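Local coordinates for FAD linked oxidase-like protein (Myceliophthora thermophila, PDB 5L6G) that oxidises the C1 hydroxyl of xylooligosaccharides and some other sugars to lactones with a bicovalently bound FAD, passing the electrons to oxygen to give hydrogen peroxide, at residues Val196-Thr201 with Asp205-Leu210; Gly275-Thr280 with Thr367-Arg372; Ala361-Glu366 with Asp430-Ala435. One frame throughout, in Å; residues are numbered along the deposited sequence.

Contact 1. Residues Val196-Thr201 with Asp205-Leu210; sequences VTASET and DLFWAL
Phe207 lies with its ring flat against the backbone of Ser199, just ahead of the turn at Glu200 and Thr201. Its CB starts the contact, 3.3 Å from Ser199 O. With CG anti to the backbone N (chi1 -163°), the ring leaves the helix toward the strand. CG then faces the Ser199 carbonyl, while the two sides of the ring diverge: Phe207 CD1 meets Ala198 O at 3.5 Å, and CD2 comes to 3.3 Å from Ser199 C. Farther out CE1 stays near Ala198 O, CE2 reaches Glu200 N, and CZ, at the tip, has Ser199 CA as its nearest neighbour. Ser199 CA stands over the middle of the Phe207 ring face, only 11° off the normal through the centroid, a CH-pi contact. The aliphatic CG of Glu200 brushes CE2 at the outer end. Cut back to an alanine, this position would probably leave Ser199 CA and the peptide groups beside it without the ring face they rest on, opening a gap between strand and helix. The rest is aliphatic: Ala198 CB touches both Leu206 CG and Leu210 CD1, and Val196 CG2 presses on Leu206 CD2 at a tight 3.5 Å. Beyond the ring, Ser199 OG accepts from Thr201 N (3.2 Å), closing an ST turn that bends the chain. Leu206 also packs on Leu480 of helix 470-480, and Phe207 reaches Ile183 of the paired strand 183-189. Strand and helix axes pass 6.6 Å apart at 72°, joined by a short connection: helix 204-213 packs steeply across strand 195-199, which pairs with strand 183-189 in an antiparallel sheet of the PCMH-type FAD-binding domain.

Contact 2. Residues Gly275-Thr280 with Thr367-Arg372; sequences GNAFQT and TANKVR. With XYS (alpha-D-xylopyranose), chain K.
A surface site for alpha-D-xylopyranose, separate from the substrate-binding residues around the flavin, is formed where Ala277 and Asn369 come together. Ala277 CA rests 3.5 Å from Asn369 OD1, and its methyl lies near the same amide. A water links the backbone of one segment to the side chain of the other, donating to Asn276 O at 2.6 Å and to Asn369 OD1 at 2.8 Å; the amide oxygen is turned to the 275-280 loop, and Asn369 ND2 lies 3.2 Å from the sugar O2. The sugar itself bridges the segments. Its O2 donates to Ala277 O at 2.8 Å, and Lys370 NZ grips O3 (2.8 Å) and O4 (3.1 Å) together; the lysine chain bends at chi2 (-52°) and then runs extended to the sugar. Phe278 CE1 approaches the ring oxygen O5, and the phenyl face is backed by Ala277 CB over its centre. The turn is stiffened from within by Asn276 OD1, which accepts from Phe278 N in the carbonyl plane and from Gln279 N above it, an Asx turn and Asx motif at once. In 367-372, Ala368 to Val371 make a type I beta turn. The hairpin loop joining strands 269-275 and 280-286 thus meets the C-terminal end of helix 354-368, with Trp375 of strand 374-381 lying against both Ala277 and Asn369.

Contact 3. Residues Ala361-Glu366 with Asp430-Ala435; sequences AEYWIE and DGWVHA
Tyr363, Trp364 and Trp432 form an aromatic cluster between two nearly antiparallel helices, whose axes run at 153° and come within 9.6 Å. Along 361-366, Ala361 turns its methyl away from the other helix, onto helix 246-261, and the contact proper begins at Tyr363. Its first torsion carries the ring away from its own backbone N toward Trp432, and the phenol lies against the five-membered ring of that indole: Tyr363 CD2 is 3.3 Å from Trp432 CG, over the indole face toward its rim. This is an offset stack, centroids of the Tyr363 ring and the Trp432 five-membered ring 4.7 Å apart and planes tilted by 30°. The far half of the phenol meets the helix backbone, Trp432 N and the Gly431 carbonyl sitting over one face of the ring. Next comes Trp364, whose indole stands steeply to that of Trp432, the planes at 74°. Here Trp432 presents the edge of its six-membered ring, and CZ2 reaches Trp364 CG at 3.7 Å over the face, touching CB as well. Trp432 is therefore gripped on a face by the tyrosine and at an edge by the tryptophan; Trp375 of strand 374-381 adds another edge-to-face partner, and the NE1 of Trp432 makes a weak bond to Val360 O. From Trp364 the helix widens into a pi-type turn through Glu366. At the far end of the phenol the tyrosine hydroxyl is hydrogen-bonded to Phe428 O, and Tyr363 OH lies 3.4 Å from Gly431 CA, where a CB would clash with it.

Contacts 2 and 3 are neighbours, their centres about 11 Å apart, and share helix 354-368; Ala368 of contact 2 packs on Trp432 of contact 3. Contact 1 stands on the opposite side of the chain's centre, in the FAD-binding part, its centre about 43 Å from that of contact 2 and about 40 Å from that of contact 3. All are partly buried: four of seven touching residues are buried in contact 1, two of four in contact 3, and one of three in contact 2, where exposed Phe278 and Lys370 line the sugar site. Contact 1 relies on aliphatic and CH-pi packing, contact 3 on one offset stack and one edge-to-face pair, contact 2 on water, an amide and a bound sugar.

Contact 1. Residues Val196-Thr201 with Asp205-Leu210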
loop_
_atom_site.group_PDB
_atom_site.type_symbol
_atom_site.label_atom_id
_atom_site.label_comp_id
_atom_site.label_asym_id
_atom_site.label_seq_id
_atom_site.Cartn_x
_atom_site.Cartn_y
_atom_site.Cartn_z
ATOM N N VAL A 196 -9.255 10.759 -19.772
ATOM C CA VAL A 196 -9.681 11.872 -18.946
ATOM C C VAL A 196 -8.509 12.218 -18.084
ATOM O O VAL A 196 -7.675 11.367 -17.827
ATOM C CB VAL A 196 -10.897 11.540 -18.050
ATOM C CG1 VAL A 196 -12.184 11.415 -18.869
ATOM C CG2 VAL A 196 -10.653 10.295 -17.243
ATOM N N THR A 197 -8.438 13.473 -17.680
ATOM C CA THR A 197 -7.498 13.901 -16.676
ATOM C C THR A 197 -8.340 14.213 -15.456
ATOM O O THR A 197 -9.364 14.914 -15.551
ATOM C CB THR A 197 -6.697 15.134 -17.117
ATOM O OG1 THR A 197 -5.877 14.787 -18.240
ATOM C CG2 THR A 197 -5.820 15.669 -15.974
ATOM N N ALA A 198 -7.900 13.699 -14.318
ATOM C CA ALA A 198 -8.580 13.899 -13.048
ATOM C C ALA A 198 -7.701 14.744 -12.135
ATOM O O ALA A 198 -6.498 14.532 -12.040
ATOM C CB ALA A 198 -8.909 12.569 -12.409
ATOM N N SER A 199 -8.313 15.722 -11.496
ATOM C CA SER A 199 -7.634 16.606 -10.566
ATOM C C SER A 199 -8.698 17.232 -9.668
ATOM O O SER A 199 -9.882 16.912 -9.779
ATOM C CB SER A 199 -6.872 17.692 -11.328
ATOM O OG SER A 199 -7.763 18.650 -11.866
ATOM N N GLU A 200 -8.301 18.138 -8.791
ATOM C CA GLU A 200 -9.301 18.792 -7.953
ATOM C C GLU A 200 -10.288 19.628 -8.755
ATOM O O GLU A 200 -11.431 19.761 -8.339
ATOM C CB GLU A 200 -8.661 19.627 -6.848
ATOM C CG GLU A 200 -8.519 18.832 -5.566
ATOM C CD GLU A 200 -7.834 19.608 -4.473
ATOM O OE1 GLU A 200 -7.949 20.853 -4.464
ATOM O OE2 GLU A 200 -7.172 18.960 -3.636
ATOM N N THR A 201 -9.854 20.141 -9.912
ATOM C CA THR A 201 -10.673 21.003 -10.764
ATOM C C THR A 201 -11.181 20.321 -12.028
ATOM O O THR A 201 -11.765 20.966 -12.882
ATOM C CB THR A 201 -9.875 22.243 -11.210
ATOM O OG1 THR A 201 -8.752 21.839 -12.011
ATOM C CG2 THR A 201 -9.391 23.019 -9.995
ATOM N N ASP A 205 -15.146 13.939 -9.117
ATOM C CA ASP A 205 -15.625 12.647 -8.594
ATOM C C ASP A 205 -14.613 11.525 -8.835
ATOM O O ASP A 205 -14.369 10.703 -7.958
ATOM C CB ASP A 205 -16.950 12.236 -9.211
ATOM C CG ASP A 205 -18.111 13.065 -8.727
ATOM O OD1 ASP A 205 -18.044 13.664 -7.629
ATOM O OD2 ASP A 205 -19.111 13.132 -9.483
ATOM N N LEU A 206 -14.054 11.486 -10.040
ATOM C CA LEU A 206 -13.063 10.482 -10.398
ATOM C C LEU A 206 -11.793 10.704 -9.589
ATOM O O LEU A 206 -11.191 9.754 -9.105
ATOM C CB LEU A 206 -12.758 10.541 -11.902
ATOM C CG LEU A 206 -11.567 9.706 -12.386
ATOM C CD1 LEU A 206 -11.723 8.250 -11.986
ATOM C CD2 LEU A 206 -11.415 9.828 -13.891
ATOM N N PHE A 207 -11.394 11.959 -9.433
ATOM C CA PHE A 207 -10.212 12.271 -8.643
ATOM C C PHE A 207 -10.404 11.773 -7.216
ATOM O O PHE A 207 -9.522 11.143 -6.639
ATOM C CB PHE A 207 -9.949 13.768 -8.656
ATOM C CG PHE A 207 -8.566 14.129 -8.225
ATOM C CD1 PHE A 207 -7.472 13.529 -8.830
ATOM C CD2 PHE A 207 -8.352 15.056 -7.239
ATOM C CE1 PHE A 207 -6.180 13.854 -8.449
ATOM C CE2 PHE A 207 -7.058 15.395 -6.853
ATOM C CZ PHE A 207 -5.977 14.787 -7.465
ATOM N N TRP A 208 -11.586 12.024 -6.668
ATOM C CA TRP A 208 -11.958 11.493 -5.354
ATOM C C TRP A 208 -11.883 9.962 -5.350
ATOM O O TRP A 208 -11.214 9.383 -4.499
ATOM C CB TRP A 208 -13.362 11.995 -4.964
ATOM C CG TRP A 208 -13.833 11.523 -3.615
ATOM C CD1 TRP A 208 -13.653 12.143 -2.425
ATOM C CD2 TRP A 208 -14.568 10.324 -3.336
ATOM N NE1 TRP A 208 -14.232 11.411 -1.412
ATOM C CE2 TRP A 208 -14.791 10.284 -1.951
ATOM C CE3 TRP A 208 -15.052 9.280 -4.128
ATOM C CZ2 TRP A 208 -15.481 9.247 -1.342
ATOM C CZ3 TRP A 208 -15.743 8.257 -3.525
ATOM C CH2 TRP A 208 -15.944 8.240 -2.147
ATOM N N ALA A 209 -12.524 9.303 -6.316
ATOM C CA ALA A 209 -12.540 7.833 -6.339
ATOM C C ALA A 209 -11.138 7.224 -6.519
ATOM O O ALA A 209 -10.787 6.243 -5.855
ATOM C CB ALA A 209 -13.498 7.310 -7.399
ATOM N N LEU A 210 -10.315 7.830 -7.372
ATOM C CA LEU A 210 -8.952 7.356 -7.588
ATOM C C LEU A 210 -8.117 7.329 -6.328
ATOM O O LEU A 210 -7.252 6.455 -6.171
ATOM C CB LEU A 210 -8.196 8.247 -8.578
ATOM C CG LEU A 210 -8.610 8.188 -10.039
ATOM C CD1 LEU A 210 -7.793 9.208 -10.825
ATOM C CD2 LEU A 210 -8.435 6.785 -10.595
#

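Contact 2. Residues Gly275-Thr280 with Thr367-Arg372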
loop_
_atom_site.group_PDB
_atom_site.type_symbol
_atom_site.label_atom_id
_atom_site.label_comp_id
_atom_site.label_asym_id
_atom_site.label_seq_id
_atom_site.Cartn_x
_atom_site.Cartn_y
_atom_site.Cartn_z
ATOM N N GLY A 275 6.938 -6.576 15.266
ATOM C CA GLY A 275 6.979 -7.711 16.160
ATOM C C GLY A 275 7.116 -8.973 15.352
ATOM O O GLY A 275 6.524 -9.098 14.283
ATOM N N ASN A 276 7.943 -9.889 15.841
ATOM C CA ASN A 276 7.933 -11.272 15.361
ATOM C C ASN A 276 8.109 -12.165 16.574
ATOM O O ASN A 276 8.142 -11.664 17.695
ATOM C CB ASN A 276 9.006 -11.498 14.282
ATOM C CG ASN A 276 10.409 -11.202 14.756
ATOM O OD1 ASN A 276 10.872 -11.744 15.753
ATOM N ND2 ASN A 276 11.110 -10.330 14.023
ATOM N N ALA A 277 8.226 -13.474 16.375
ATOM C CA ALA A 277 8.290 -14.396 17.504
ATOM C C ALA A 277 9.516 -14.196 18.387
ATOM O O ALA A 277 9.530 -14.701 19.537
ATOM C CB ALA A 277 8.270 -15.840 17.030
ATOM N N PHE A 278 10.542 -13.541 17.840
ATOM C CA PHE A 278 11.882 -13.513 18.437
ATOM C C PHE A 278 12.331 -12.132 18.895
ATOM O O PHE A 278 13.266 -12.022 19.692
ATOM C CB PHE A 278 12.877 -14.127 17.446
ATOM C CG PHE A 278 12.323 -15.347 16.765
ATOM C CD1 PHE A 278 12.142 -16.519 17.485
ATOM C CD2 PHE A 278 11.895 -15.303 15.457
ATOM C CE1 PHE A 278 11.591 -17.651 16.877
ATOM C CE2 PHE A 278 11.358 -16.429 14.851
ATOM C CZ PHE A 278 11.211 -17.596 15.560
ATOM N N GLN A 279 11.662 -11.085 18.439
ATOM C CA GLN A 279 11.951 -9.741 18.935
ATOM C C GLN A 279 10.780 -8.817 18.628
ATOM O O GLN A 279 10.063 -9.032 17.654
ATOM C CB GLN A 279 13.242 -9.191 18.308
ATOM C CG GLN A 279 13.600 -7.793 18.789
ATOM C CD GLN A 279 15.073 -7.487 18.674
ATOM O OE1 GLN A 279 15.823 -7.636 19.641
ATOM N NE2 GLN A 279 15.502 -7.079 17.496
ATOM N N THR A 280 10.584 -7.817 19.483
ATOM C CA THR A 280 9.622 -6.749 19.256
ATOM C C THR A 280 10.333 -5.425 19.481
ATOM O O THR A 280 11.080 -5.273 20.449
ATOM C CB THR A 280 8.418 -6.852 20.200
ATOM O OG1 THR A 280 7.750 -8.121 19.996
ATOM C CG2 THR A 280 7.426 -5.712 19.907
ATOM N N THR A 367 -0.301 -18.031 20.940
ATOM C CA THR A 367 -0.537 -18.609 19.629
ATOM C C THR A 367 0.536 -18.165 18.641
ATOM O O THR A 367 1.316 -18.993 18.153
ATOM C CB THR A 367 -1.967 -18.290 19.138
ATOM O OG1 THR A 367 -2.900 -18.860 20.071
ATOM C CG2 THR A 367 -2.219 -18.890 17.761
ATOM N N ALA A 368 0.594 -16.859 18.363
ATOM C CA ALA A 368 1.525 -16.349 17.336
ATOM C C ALA A 368 2.963 -16.797 17.610
ATOM O O ALA A 368 3.613 -17.369 16.731
ATOM C CB ALA A 368 1.446 -14.835 17.210
ATOM N N ASN A 369 3.431 -16.624 18.837
ATOM C CA ASN A 369 4.809 -17.007 19.157
ATOM C C ASN A 369 5.137 -18.479 18.916
ATOM O O ASN A 369 6.289 -18.826 18.709
ATOM C CB ASN A 369 5.148 -16.621 20.586
ATOM C CG ASN A 369 5.530 -15.168 20.718
ATOM O OD1 ASN A 369 5.570 -14.410 19.741
ATOM N ND2 ASN A 369 5.806 -14.762 21.954
ATOM N N LYS A 370 4.115 -19.330 18.897
ATOM C CA LYS A 370 4.294 -20.766 18.692
ATOM C C LYS A 370 4.154 -21.213 17.256
ATOM O O LYS A 370 4.467 -22.369 16.944
ATOM C CB LYS A 370 3.285 -21.540 19.530
ATOM C CG LYS A 370 3.198 -21.091 20.975
ATOM C CD LYS A 370 4.546 -21.048 21.662
ATOM C CE LYS A 370 4.405 -20.648 23.126
ATOM N NZ LYS A 370 5.710 -20.766 23.827
ATOM N N VAL A 371 3.705 -20.324 16.374
ATOM C CA VAL A 371 3.522 -20.678 14.976
ATOM C C VAL A 371 4.878 -20.913 14.320
ATOM O O VAL A 371 5.775 -20.057 14.406
ATOM C CB VAL A 371 2.781 -19.578 14.195
ATOM C CG1 VAL A 371 2.773 -19.908 12.716
ATOM C CG2 VAL A 371 1.373 -19.395 14.733
ATOM N N ARG A 372 5.015 -22.053 13.657
ATOM C CA ARG A 372 6.327 -22.506 13.184
ATOM C C ARG A 372 6.612 -22.030 11.753
ATOM O O ARG A 372 7.175 -22.761 10.932
ATOM C CB ARG A 372 6.455 -24.027 13.330
ATOM C CG ARG A 372 6.320 -24.476 14.773
ATOM C CD ARG A 372 6.194 -25.979 14.925
ATOM N NE ARG A 372 5.844 -26.298 16.300
ATOM C CZ ARG A 372 6.652 -26.835 17.217
ATOM N NH1 ARG A 372 7.924 -27.167 16.938
ATOM N NH2 ARG A 372 6.174 -27.044 18.444
HETATM C C1 XYS K . 10.040 -17.983 20.325
HETATM C C2 XYS K . 8.621 -17.823 20.859
HETATM C C3 XYS K . 8.303 -18.896 21.901
HETATM C C4 XYS K . 8.510 -20.243 21.218
HETATM C C5 XYS K . 9.970 -20.349 20.817
HETATM O O1 XYS K . 10.939 -17.657 21.374
HETATM O O2 XYS K . 8.467 -16.523 21.420
HETATM O O3 XYS K . 6.965 -18.754 22.408
HETATM O O4 XYS K . 8.159 -21.321 22.082
HETATM O O5 XYS K . 10.288 -19.326 19.864
HETATM O O HOH W 1 6.898 -11.995 20.011
#

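Contact 3. Residues Ala361-Glu366 with Asp430-Ala435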
loop_
_atom_site.group_PDB
_atom_site.type_symbol
_atom_site.label_atom_id
_atom_site.label_comp_id
_atom_site.label_asym_id
_atom_site.label_seq_id
_atom_site.Cartn_x
_atom_site.Cartn_y
_atom_site.Cartn_z
ATOM N N ALA A 361 -2.937 -9.636 23.016
ATOM C CA ALA A 361 -1.677 -10.014 23.660
ATOM C C ALA A 361 -1.609 -11.506 23.940
ATOM O O ALA A 361 -0.578 -12.135 23.724
ATOM C CB ALA A 361 -1.491 -9.237 24.953
ATOM N N GLU A 362 -2.709 -12.067 24.441
ATOM C CA GLU A 362 -2.754 -13.490 24.741
ATOM C C GLU A 362 -2.579 -14.265 23.447
ATOM O O GLU A 362 -1.867 -15.241 23.394
ATOM C CB GLU A 362 -4.058 -13.887 25.455
ATOM C CG GLU A 362 -4.095 -13.378 26.891
ATOM C CD GLU A 362 -5.321 -13.817 27.682
ATOM O OE1 GLU A 362 -5.937 -14.860 27.325
ATOM O OE2 GLU A 362 -5.643 -13.129 28.678
ATOM N N TYR A 363 -3.203 -13.789 22.388
ATOM C CA TYR A 363 -3.043 -14.451 21.101
ATOM C C TYR A 363 -1.573 -14.404 20.650
ATOM O O TYR A 363 -1.040 -15.371 20.116
ATOM C CB TYR A 363 -3.928 -13.794 20.060
ATOM C CG TYR A 363 -4.172 -14.706 18.893
ATOM C CD1 TYR A 363 -5.233 -15.592 18.904
ATOM C CD2 TYR A 363 -3.319 -14.703 17.790
ATOM C CE1 TYR A 363 -5.466 -16.448 17.836
ATOM C CE2 TYR A 363 -3.539 -15.553 16.714
ATOM C CZ TYR A 363 -4.618 -16.431 16.743
ATOM O OH TYR A 363 -4.867 -17.264 15.667
ATOM N N TRP A 364 -0.949 -13.247 20.860
ATOM C CA TRP A 364 0.437 -13.014 20.461
ATOM C C TRP A 364 1.337 -14.009 21.157
ATOM O O TRP A 364 2.100 -14.733 20.517
ATOM C CB TRP A 364 0.834 -11.587 20.846
ATOM C CG TRP A 364 2.132 -11.056 20.297
ATOM C CD1 TRP A 364 3.326 -11.715 20.140
ATOM C CD2 TRP A 364 2.375 -9.707 19.926
ATOM N NE1 TRP A 364 4.283 -10.854 19.645
ATOM C CE2 TRP A 364 3.728 -9.615 19.518
ATOM C CE3 TRP A 364 1.573 -8.561 19.877
ATOM C CZ2 TRP A 364 4.289 -8.419 19.060
ATOM C CZ3 TRP A 364 2.130 -7.375 19.423
ATOM C CH2 TRP A 364 3.485 -7.315 19.028
ATOM N N ILE A 365 1.197 -14.077 22.476
ATOM C CA ILE A 365 2.111 -14.839 23.302
ATOM C C ILE A 365 1.837 -16.330 23.211
ATOM O O ILE A 365 2.755 -17.110 23.081
ATOM C CB ILE A 365 2.089 -14.340 24.747
ATOM C CG1 ILE A 365 2.515 -12.876 24.793
ATOM C CG2 ILE A 365 2.988 -15.211 25.620
ATOM C CD1 ILE A 365 3.883 -12.594 24.199
ATOM N N GLU A 366 0.572 -16.721 23.210
ATOM C CA GLU A 366 0.204 -18.125 23.310
ATOM C C GLU A 366 -0.014 -18.804 21.987
ATOM O O GLU A 366 0.064 -20.019 21.911
ATOM C CB GLU A 366 -1.057 -18.292 24.171
ATOM C CG GLU A 366 -0.921 -17.733 25.568
ATOM C CD GLU A 366 0.123 -18.444 26.402
ATOM O OE1 GLU A 366 0.516 -19.594 26.081
ATOM O OE2 GLU A 366 0.562 -17.847 27.393
ATOM N N ASP A 430 -6.220 -15.218 10.879
ATOM C CA ASP A 430 -7.663 -15.009 11.025
ATOM C C ASP A 430 -8.060 -14.879 12.490
ATOM O O ASP A 430 -8.884 -14.019 12.846
ATOM C CB ASP A 430 -8.473 -16.139 10.348
ATOM C CG ASP A 430 -8.441 -16.045 8.825
ATOM O OD1 ASP A 430 -7.921 -15.021 8.314
ATOM O OD2 ASP A 430 -8.920 -17.000 8.142
ATOM N N GLY A 431 -7.495 -15.746 13.325
ATOM C CA GLY A 431 -7.795 -15.758 14.735
ATOM C C GLY A 431 -7.260 -14.499 15.401
ATOM O O GLY A 431 -7.889 -13.947 16.304
ATOM N N TRP A 432 -6.105 -14.038 14.942
ATOM C CA TRP A 432 -5.503 -12.848 15.528
ATOM C C TRP A 432 -6.379 -11.636 15.249
ATOM O O TRP A 432 -6.639 -10.834 16.144
ATOM C CB TRP A 432 -4.098 -12.601 14.975
ATOM C CG TRP A 432 -3.205 -11.931 15.964
ATOM C CD1 TRP A 432 -3.574 -11.314 17.105
ATOM C CD2 TRP A 432 -1.785 -11.823 15.884
ATOM N NE1 TRP A 432 -2.460 -10.837 17.777
ATOM C CE2 TRP A 432 -1.349 -11.141 17.039
ATOM C CE3 TRP A 432 -0.837 -12.258 14.963
ATOM C CZ2 TRP A 432 -0.005 -10.880 17.290
ATOM C CZ3 TRP A 432 0.497 -11.986 15.208
ATOM C CH2 TRP A 432 0.902 -11.312 16.360
ATOM N N VAL A 433 -6.875 -11.522 14.016
ATOM C CA VAL A 433 -7.739 -10.397 13.682
ATOM C C VAL A 433 -9.040 -10.432 14.503
ATOM O O VAL A 433 -9.487 -9.400 15.015
ATOM C CB VAL A 433 -7.995 -10.302 12.164
ATOM C CG1 VAL A 433 -9.105 -9.328 11.860
ATOM C CG2 VAL A 433 -6.723 -9.851 11.471
ATOM N N HIS A 434 -9.600 -11.623 14.670
ATOM C CA HIS A 434 -10.772 -11.809 15.525
ATOM C C HIS A 434 -10.569 -11.283 16.954
ATOM O O HIS A 434 -11.494 -10.769 17.557
ATOM C CB HIS A 434 -11.156 -13.271 15.584
ATOM C CG HIS A 434 -12.493 -13.520 16.210
ATOM N ND1 HIS A 434 -13.672 -13.418 15.503
ATOM C CD2 HIS A 434 -12.837 -13.912 17.461
ATOM C CE1 HIS A 434 -14.688 -13.714 16.298
ATOM N NE2 HIS A 434 -14.209 -14.021 17.490
ATOM N N ALA A 435 -9.355 -11.401 17.484
ATOM C CA ALA A 435 -9.052 -10.881 18.818
ATOM C C ALA A 435 -9.223 -9.361 18.873
ATOM O O ALA A 435 -9.553 -8.815 19.928
ATOM C CB ALA A 435 -7.635 -11.267 19.257
#